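Local coordinates for 177aa long conserved hypothetical protein (ST1454) (Sulfolobus tokodaii, PDB 1WOZ) that probably transfers the adenosyl group of ATP to cob(I)alamin, as a trimeric PduO-type corrinoid adenosyltransferase, at residues A[43-48]-A[112-117]. Residues are numbered along the deposited sequence; the frame is centred on the assembly and turned at random.
Sequences SKIPWE and SVLHVT
Where helix 23-44 of this helical bundle of the cobalamin adenosyltransferase family gives way to the turn before helix 48-69, I45 meets L114 of helix 109-134 inside the bundle. The branched side chains cross at about a right angle, and on the I45 side the touch falls to one methyl, CD1, which lies 3.7 Å from L114 CD2 and 3.8 Å from L114 CD1. CB of I45 already points toward helix 109-134, and with CG1 anti to the carbonyl carbon (chi1 -73°) the extended chain carries CD1 into the fork. Both residues are buried, and their branched hydrocarbon side chains fill this interior without polar atoms needing partners. K44 adds a looser touch, its CG 4.5 Å from V113 CG2; the aliphatic part faces the helix, while NZ leads away to a salt bridge with E109 of the third subunit and another with E109 of its own chain. One turn on, T117 OG1 bonds back to V113 O at 2.8 Å, so its buried hydroxyl has a partner; T117 N reaches the same oxygen from the opposite face of its plane. M50 of helix 48-69 touches both I45 and L114, and A157 of helix 140-163 packs on L114, so the end of helix 23-44 and the turn after it meet helices 48-69 and 109-134 here, with helix 140-163 behind L114.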
# COMPACT_ATOMS: atom_id res chain seq x y z
N SER A 43 -14.13 0.15 6.62
CA SER A 43 -14.40 1.41 7.31
C SER A 43 -14.87 2.53 6.36
O SER A 43 -15.48 3.50 6.79
CB SER A 43 -13.15 1.90 8.07
OG SER A 43 -12.19 2.49 7.19
N LYS A 44 -14.61 2.38 5.06
CA LYS A 44 -14.98 3.43 4.09
C LYS A 44 -16.24 3.11 3.28
O LYS A 44 -16.69 3.93 2.49
CB LYS A 44 -13.82 3.64 3.10
CG LYS A 44 -12.49 4.05 3.71
CD LYS A 44 -12.56 5.45 4.27
CE LYS A 44 -12.72 6.48 3.16
NZ LYS A 44 -12.77 7.87 3.72
N ILE A 45 -16.80 1.94 3.47
CA ILE A 45 -17.97 1.48 2.72
C ILE A 45 -19.20 1.50 3.63
O ILE A 45 -19.21 0.89 4.70
CB ILE A 45 -17.71 0.03 2.20
CG1 ILE A 45 -16.69 0.07 1.05
CG2 ILE A 45 -18.99 -0.64 1.74
CD1 ILE A 45 -16.14 -1.34 0.73
N PRO A 46 -20.27 2.18 3.20
CA PRO A 46 -21.48 2.25 4.02
C PRO A 46 -22.49 1.12 3.83
O PRO A 46 -23.44 1.00 4.60
CB PRO A 46 -22.08 3.59 3.59
CG PRO A 46 -21.82 3.57 2.09
CD PRO A 46 -20.38 3.05 2.01
N TRP A 47 -22.30 0.28 2.84
CA TRP A 47 -23.30 -0.76 2.57
C TRP A 47 -23.10 -2.01 3.40
O TRP A 47 -22.02 -2.61 3.41
CB TRP A 47 -23.28 -1.08 1.08
CG TRP A 47 -23.39 0.17 0.24
CD1 TRP A 47 -24.46 1.02 0.14
CD2 TRP A 47 -22.36 0.73 -0.58
NE1 TRP A 47 -24.15 2.08 -0.69
CE2 TRP A 47 -22.87 1.93 -1.14
CE3 TRP A 47 -21.05 0.34 -0.89
CZ2 TRP A 47 -22.12 2.74 -1.99
CZ3 TRP A 47 -20.29 1.16 -1.74
CH2 TRP A 47 -20.84 2.34 -2.28
N GLU A 48 -24.17 -2.42 4.06
CA GLU A 48 -24.08 -3.56 4.96
C GLU A 48 -23.78 -4.88 4.31
O GLU A 48 -23.13 -5.73 4.94
CB GLU A 48 -25.37 -3.69 5.79
CG GLU A 48 -25.64 -2.53 6.71
CD GLU A 48 -24.58 -2.35 7.76
OE1 GLU A 48 -24.05 -3.36 8.31
OE2 GLU A 48 -24.27 -1.18 8.05
N SER A 112 -12.72 3.04 -5.30
CA SER A 112 -11.28 3.23 -5.38
C SER A 112 -10.55 2.44 -4.30
O SER A 112 -9.53 1.82 -4.58
CB SER A 112 -10.91 4.72 -5.26
OG SER A 112 -11.43 5.45 -6.36
N VAL A 113 -11.06 2.46 -3.07
CA VAL A 113 -10.39 1.71 -2.02
C VAL A 113 -10.51 0.21 -2.26
O VAL A 113 -9.60 -0.56 -1.92
CB VAL A 113 -10.92 2.08 -0.62
CG1 VAL A 113 -10.11 1.35 0.46
CG2 VAL A 113 -10.75 3.58 -0.40
N LEU A 114 -11.63 -0.21 -2.86
CA LEU A 114 -11.81 -1.63 -3.21
C LEU A 114 -10.81 -2.06 -4.28
O LEU A 114 -10.29 -3.18 -4.23
CB LEU A 114 -13.25 -1.89 -3.69
CG LEU A 114 -14.25 -1.90 -2.49
CD1 LEU A 114 -15.68 -1.73 -3.01
CD2 LEU A 114 -14.12 -3.21 -1.70
N HIS A 115 -10.54 -1.18 -5.25
CA HIS A 115 -9.56 -1.50 -6.29
C HIS A 115 -8.15 -1.57 -5.70
O HIS A 115 -7.33 -2.38 -6.14
CB HIS A 115 -9.60 -0.46 -7.42
CG HIS A 115 -10.66 -0.74 -8.43
ND1 HIS A 115 -10.69 -1.90 -9.18
CD2 HIS A 115 -11.75 -0.02 -8.81
CE1 HIS A 115 -11.75 -1.88 -9.97
NE2 HIS A 115 -12.41 -0.76 -9.76
N VAL A 116 -7.85 -0.68 -4.76
CA VAL A 116 -6.53 -0.74 -4.14
C VAL A 116 -6.39 -2.09 -3.42
O VAL A 116 -5.37 -2.78 -3.52
CB VAL A 116 -6.33 0.40 -3.10
CG1 VAL A 116 -5.13 0.08 -2.21
CG2 VAL A 116 -6.14 1.75 -3.82
N THR A 117 -7.44 -2.45 -2.69
CA THR A 117 -7.46 -3.70 -1.94
C THR A 117 -7.32 -4.88 -2.92
O THR A 117 -6.58 -5.84 -2.67
CB THR A 117 -8.76 -3.78 -1.11
OG1 THR A 117 -8.81 -2.62 -0.26
CG2 THR A 117 -8.79 -5.03 -0.23